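Local coordinates for T CELL surface glycoprotein CD4 (Rattus norvegicus, PDB 1CID) that probably serves as a T-cell surface glycoprotein co-receptor that engages MHC class II molecules during antigen recognition, represented here by its third and fourth immunoglobulin-like domains, at residues A156-C161 / D172-V177. Numbering follows the deposited sequence.
Sequences AGVWQC and DSKIQV
Trp159 meets Val177 and Ile175 across the antiparallel F–G hairpin of the fourth immunoglobulin-like domain, where strand 158-165 returns as strand 168-176. Of the indole, CD1 lies nearest Val177, 3.2 Å from its CG2, with the two side chains set obliquely. The Trp159 CB touches CG2 of Ile175 at 4.0 Å. The strands turn Trp159, Ile175, Cys161 and Ser173 to one face of the sheet, and chi1 of -83° puts CG of Trp159 beside its own backbone N. An alanine here would probably leave Val177 CG2 without its aromatic partner and open a gap beside it.

Backbone bonds fix the register. Val177 N donates almost straight to Gly157 O at 2.8 Å, and Trp159 N donates to Ile175 O; the return bond from Ile175 N to Trp159 O is weak, at 3.4 Å. Cys161 and Ser173 form the next hydrogen-bonded pair, in which Ser173 N reaches Cys161 O at 2.9 Å. On the other face, the aliphatic chain of Lys174 passes Gln160 at a slant, CD to CB at 3.9 Å, and the same CD meets Val158 CG1 at 4.0 Å. Its NZ forms a salt bridge with Glu136.

Further out, Leu117 of strand 116-122 touches Trp159, Ile175 and Val177, joining the hairpin to the opposing sheet of the sandwich. Cys161 SG makes the same join covalently through its disulfide to Cys119, the usual F-to-B bridge of immunoglobulin domains. The indole NE1 hydrogen-bonds to the backbone O of Glu155, just before the strand.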
loop_
_atom_site.group_PDB
_atom_site.type_symbol
_atom_site.label_atom_id
_atom_site.label_comp_id
_atom_site.label_asym_id
_atom_site.label_seq_id
_atom_site.Cartn_x
_atom_site.Cartn_y
_atom_site.Cartn_z
ATOM N N ALA A 156 20.283 -5.488 -21.502
ATOM C CA ALA A 156 19.815 -4.113 -21.556
ATOM C C ALA A 156 18.380 -4.170 -22.083
ATOM O O ALA A 156 18.162 -5.128 -22.857
ATOM C CB ALA A 156 20.588 -3.399 -22.613
ATOM N N GLY A 157 17.577 -3.163 -21.683
ATOM C CA GLY A 157 16.140 -3.112 -22.135
ATOM C C GLY A 157 15.084 -2.749 -21.076
ATOM O O GLY A 157 15.456 -2.266 -19.974
ATOM N N VAL A 158 13.800 -2.962 -21.335
ATOM C CA VAL A 158 12.807 -2.576 -20.343
ATOM C C VAL A 158 12.590 -3.853 -19.602
ATOM O O VAL A 158 12.118 -4.707 -20.353
ATOM C CB VAL A 158 11.571 -2.085 -21.088
ATOM C CG1 VAL A 158 10.427 -1.889 -20.140
ATOM C CG2 VAL A 158 11.758 -0.741 -21.782
ATOM N N TRP A 159 12.869 -3.905 -18.343
ATOM C CA TRP A 159 12.467 -5.181 -17.688
ATOM C C TRP A 159 11.104 -4.951 -17.032
ATOM O O TRP A 159 10.851 -3.766 -16.788
ATOM C CB TRP A 159 13.453 -5.552 -16.636
ATOM C CG TRP A 159 14.561 -6.233 -17.332
ATOM C CD1 TRP A 159 15.483 -5.612 -18.105
ATOM C CD2 TRP A 159 14.862 -7.634 -17.330
ATOM N NE1 TRP A 159 16.349 -6.575 -18.582
ATOM C CE2 TRP A 159 16.027 -7.799 -18.119
ATOM C CE3 TRP A 159 14.316 -8.757 -16.744
ATOM C CZ2 TRP A 159 16.671 -9.000 -18.295
ATOM C CZ3 TRP A 159 14.955 -9.972 -16.961
ATOM C CH2 TRP A 159 16.095 -10.130 -17.722
ATOM N N GLN A 160 10.336 -5.918 -16.689
ATOM C CA GLN A 160 9.120 -5.434 -15.970
ATOM C C GLN A 160 9.098 -6.171 -14.665
ATOM O O GLN A 160 9.746 -7.251 -14.668
ATOM C CB GLN A 160 8.079 -5.588 -17.015
ATOM C CG GLN A 160 6.736 -5.592 -16.341
ATOM C CD GLN A 160 5.673 -5.797 -17.393
ATOM O OE1 GLN A 160 5.641 -6.681 -18.240
ATOM N NE2 GLN A 160 4.682 -4.925 -17.379
ATOM N N CYS A 161 8.525 -5.720 -13.550
ATOM C CA CYS A 161 8.514 -6.651 -12.378
ATOM C C CYS A 161 7.051 -6.891 -12.001
ATOM O O CYS A 161 6.259 -5.911 -11.963
ATOM C CB CYS A 161 9.461 -6.297 -11.244
ATOM S SG CYS A 161 9.110 -7.438 -9.842
ATOM N N ASP A 172 2.520 -4.346 -11.228
ATOM C CA ASP A 172 3.776 -4.379 -11.990
ATOM C C ASP A 172 4.511 -3.034 -11.932
ATOM O O ASP A 172 3.959 -2.000 -11.677
ATOM C CB ASP A 172 3.629 -4.682 -13.463
ATOM C CG ASP A 172 2.982 -3.620 -14.317
ATOM O OD1 ASP A 172 1.734 -3.552 -14.565
ATOM O OD2 ASP A 172 3.823 -2.837 -14.818
ATOM N N SER A 173 5.741 -3.045 -12.288
ATOM C CA SER A 173 6.602 -1.885 -12.336
ATOM C C SER A 173 7.757 -2.119 -13.330
ATOM O O SER A 173 8.298 -3.265 -13.349
ATOM C CB SER A 173 7.017 -1.915 -10.884
ATOM O OG SER A 173 7.524 -0.628 -10.611
ATOM N N LYS A 174 8.124 -1.130 -14.161
ATOM C CA LYS A 174 9.150 -1.156 -15.134
ATOM C C LYS A 174 10.309 -0.222 -14.744
ATOM O O LYS A 174 10.205 0.833 -14.142
ATOM C CB LYS A 174 8.891 -0.516 -16.480
ATOM C CG LYS A 174 7.495 -0.537 -17.062
ATOM C CD LYS A 174 7.233 -1.870 -17.702
ATOM C CE LYS A 174 5.982 -1.734 -18.544
ATOM N NZ LYS A 174 6.328 -0.758 -19.617
ATOM N N ILE A 175 11.382 -0.720 -15.284
ATOM C CA ILE A 175 12.735 -0.226 -15.283
ATOM C C ILE A 175 13.433 -0.540 -16.641
ATOM O O ILE A 175 13.346 -1.600 -17.334
ATOM C CB ILE A 175 13.426 -0.873 -14.055
ATOM C CG1 ILE A 175 14.754 -0.051 -13.928
ATOM C CG2 ILE A 175 13.585 -2.406 -14.147
ATOM C CD1 ILE A 175 15.481 -0.444 -12.602
ATOM N N GLN A 176 14.136 0.538 -17.001
ATOM C CA GLN A 176 15.009 0.554 -18.175
ATOM C C GLN A 176 16.387 0.239 -17.535
ATOM O O GLN A 176 16.983 0.954 -16.653
ATOM C CB GLN A 176 14.984 1.808 -19.013
ATOM C CG GLN A 176 16.301 2.137 -19.647
ATOM C CD GLN A 176 16.516 3.245 -20.593
ATOM O OE1 GLN A 176 16.810 4.379 -20.274
ATOM N NE2 GLN A 176 16.426 2.861 -21.865
ATOM N N VAL A 177 16.930 -0.872 -18.010
ATOM C CA VAL A 177 18.293 -1.295 -17.571
ATOM C C VAL A 177 19.209 -0.774 -18.691
ATOM O O VAL A 177 20.213 -0.712 -17.953
ATOM C CB VAL A 177 18.367 -2.813 -17.391
ATOM C CG1 VAL A 177 19.699 -3.251 -16.824
ATOM C CG2 VAL A 177 17.213 -3.371 -16.568
ATOM O OXT VAL A 177 19.442 0.324 -19.401
#